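Local coordinates for iron-sulfur cluster assembly scaffold protein NifU (Fervidobacterium islandicum, PDB 6A6G), which probably accepts sulfur from its cysteine desulfurase partner, with which it forms the SufS-SufU complex, for use in iron-sulfur cluster assembly, at the interface of chains B and A. Numbering follows the deposited sequence. Chains: chain A, Iron-sulfur cluster assembly scaffold protein NifU; chain B, Cysteine desulfurase.

The interface of chains B and A. Residues chain B 356-357; chain A 6, 39, 62, 64, 120, 123.
B:Asp357 and A:Arg120 form the charged contact of this desulfurase-to-SufU interface, with NH1 of the guanidinium 3.1 Å from carboxylate OD1 in a bond that is also a salt bridge. The arginine reaches the syn side of OD1, well out of the carboxylate plane. A:Tyr6 gives its phenol OH to the same oxygen from the anti side, at 2.6 Å, its ring standing steeply across the carboxylate.

The example suggests how bonds within a scaffold can help to hold a charge in the pose that meets its partner. Within chain A, A:Arg120 NH2 donates almost straight to A:Tyr6 OH at 2.8 Å, in the guanidinium plane, closing a triangle with B:Asp357 OD1. At the other end NE points to the A:Cys123 sulfur SG. The arginine chain folds back at chi2 (-60°) and chi3 (-57°), which brings its head between these partners. With an alanine in place of A:Arg120, the B:Asp357 carboxylate is likely to be left without its opposite charge, the A:Tyr6 hydroxyl without its NH2 donor and the A:Cys123 sulfur without its NE donor.

Beside this network, B:His356, from helix 355-366, brings ND1 to 3.3 Å from A:Asp39 OD2, its imidazole tilted 59° to the carboxylate. The same nitrogen lies 3.7 Å from A:Cys62 SG and 3.6 Å from A:Cys123 SG. This Asp-Cys-Cys set belongs to the zinc site of SufU proteins, and the convergence suggests that the histidine enters the metal's coordination shell, probably displacing a scaffold cysteine.

Apolar atoms flank the guanidinium, both offset toward its rim: B:His356 CB lies off one face, and on the opposite face A:Ile64 CD1 is 3.4 Å from A:Arg120 NH1.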
ATOM      1  N   HIS B 356       8.596  21.431 -20.086  1.00 23.37           N
ATOM      2  CA  HIS B 356       9.817  21.051 -19.329  1.00 23.95           C
ATOM      3  C   HIS B 356      10.765  22.198 -19.111  1.00 23.58           C
ATOM      4  O   HIS B 356      11.298  22.373 -18.015  1.00 25.96           O
ATOM      5  CB  HIS B 356      10.587  19.954 -19.993  1.00 25.94           C
ATOM      6  CG  HIS B 356       9.782  18.729 -20.224  1.00 28.07           C
ATOM      7  ND1 HIS B 356      10.261  17.655 -20.937  1.00 28.96           N
ATOM      8  CD2 HIS B 356       8.503  18.431 -19.886  1.00 28.91           C
ATOM      9  CE1 HIS B 356       9.325  16.732 -20.996  1.00 30.28           C
ATOM     10  NE2 HIS B 356       8.252  17.174 -20.355  1.00 31.23           N
ATOM     11  N   ASP B 357      10.944  23.020 -20.131  1.00 22.09           N
ATOM     12  CA  ASP B 357      11.865  24.121 -20.002  1.00 22.14           C
ATOM     13  C   ASP B 357      11.323  25.150 -19.044  1.00 22.44           C
ATOM     14  O   ASP B 357      12.058  25.698 -18.235  1.00 25.34           O
ATOM     15  CB  ASP B 357      12.163  24.695 -21.392  1.00 22.17           C
ATOM     16  CG  ASP B 357      12.734  23.627 -22.345  1.00 21.30           C
ATOM     17  OD1 ASP B 357      13.635  22.873 -21.956  1.00 19.18           O
ATOM     18  OD2 ASP B 357      12.263  23.528 -23.494  1.00 22.27           O
TER
ATOM     19  N   TYR A   6      21.075  25.457 -19.707  1.00 25.95           N
ATOM     20  CA  TYR A   6      20.838  25.927 -21.071  1.00 27.15           C
ATOM     21  C   TYR A   6      22.078  26.695 -21.642  1.00 27.64           C
ATOM     22  O   TYR A   6      22.089  27.922 -21.748  1.00 25.01           O
ATOM     23  CB  TYR A   6      19.550  26.784 -21.135  1.00 26.72           C
ATOM     24  CG  TYR A   6      18.342  25.966 -20.845  1.00 25.65           C
ATOM     25  CD1 TYR A   6      17.850  25.061 -21.787  1.00 25.61           C
ATOM     26  CD2 TYR A   6      17.743  26.018 -19.612  1.00 24.80           C
ATOM     27  CE1 TYR A   6      16.768  24.254 -21.514  1.00 25.85           C
ATOM     28  CE2 TYR A   6      16.667  25.216 -19.320  1.00 25.56           C
ATOM     29  CZ  TYR A   6      16.169  24.344 -20.263  1.00 26.50           C
ATOM     30  OH  TYR A   6      15.074  23.588 -19.945  1.00 26.51           O
ATOM     31  N   ASP A  39       7.566  14.720 -24.348  1.00 42.99           N
ATOM     32  CA  ASP A  39       8.498  15.049 -25.407  1.00 40.70           C
ATOM     33  C   ASP A  39       8.245  13.995 -26.467  1.00 39.47           C
ATOM     34  O   ASP A  39       8.203  12.833 -26.146  1.00 35.28           O
ATOM     35  CB  ASP A  39       9.979  14.890 -24.939  1.00 39.69           C
ATOM     36  CG  ASP A  39      10.548  16.110 -24.233  1.00 36.99           C
ATOM     37  OD1 ASP A  39      10.038  17.224 -24.419  1.00 37.33           O
ATOM     38  OD2 ASP A  39      11.548  15.951 -23.498  1.00 36.82           O
ATOM     39  N   CYS A  62      10.692  19.854 -25.682  1.00 31.89           N
ATOM     40  CA  CYS A  62      11.878  20.291 -25.005  1.00 32.32           C
ATOM     41  C   CYS A  62      13.036  20.915 -25.751  1.00 30.75           C
ATOM     42  O   CYS A  62      13.494  20.333 -26.712  1.00 27.46           O
ATOM     43  CB  CYS A  62      12.490  18.970 -24.702  1.00 35.62           C
ATOM     44  SG  CYS A  62      13.046  18.844 -23.108  1.00 28.56           S
ATOM     45  N   ILE A  64      16.097  20.687 -24.663  1.00 32.40           N
ATOM     46  CA  ILE A  64      17.111  19.664 -24.511  1.00 31.74           C
ATOM     47  C   ILE A  64      16.891  18.463 -25.422  1.00 32.48           C
ATOM     48  O   ILE A  64      17.837  17.993 -26.062  1.00 31.01           O
ATOM     49  CB  ILE A  64      17.203  19.244 -23.041  1.00 33.30           C
ATOM     50  CG1 ILE A  64      17.784  20.420 -22.276  1.00 34.63           C
ATOM     51  CG2 ILE A  64      18.060  17.968 -22.859  1.00 33.45           C
ATOM     52  CD1 ILE A  64      17.929  20.167 -20.803  1.00 38.92           C
ATOM     53  N   ARG A 120      16.386  15.382 -16.376  1.00 29.85           N
ATOM     54  CA  ARG A 120      16.478  15.845 -17.770  1.00 30.42           C
ATOM     55  C   ARG A 120      17.208  14.914 -18.686  1.00 30.44           C
ATOM     56  O   ARG A 120      17.167  15.107 -19.897  1.00 27.58           O
ATOM     57  CB  ARG A 120      17.062  17.259 -17.884  1.00 31.19           C
ATOM     58  CG  ARG A 120      16.324  18.327 -17.064  1.00 30.86           C
ATOM     59  CD  ARG A 120      14.846  18.516 -17.419  1.00 30.05           C
ATOM     60  NE  ARG A 120      14.636  18.857 -18.819  1.00 29.07           N
ATOM     61  CZ  ARG A 120      14.730  20.074 -19.359  1.00 31.16           C
ATOM     62  NH1 ARG A 120      14.494  20.240 -20.647  1.00 31.33           N
ATOM     63  NH2 ARG A 120      15.057  21.136 -18.637  1.00 34.42           N
ATOM     64  N   CYS A 123      15.018  13.521 -21.330  1.00 38.66           N
ATOM     65  CA  CYS A 123      14.878  14.454 -22.450  1.00 36.57           C
ATOM     66  C   CYS A 123      16.054  14.311 -23.423  1.00 36.22           C
ATOM     67  O   CYS A 123      15.857  14.272 -24.634  1.00 30.49           O
ATOM     68  CB  CYS A 123      14.744  15.893 -21.951  1.00 34.53           C
ATOM     69  SG  CYS A 123      13.496  16.156 -20.645  1.00 35.43           S
TER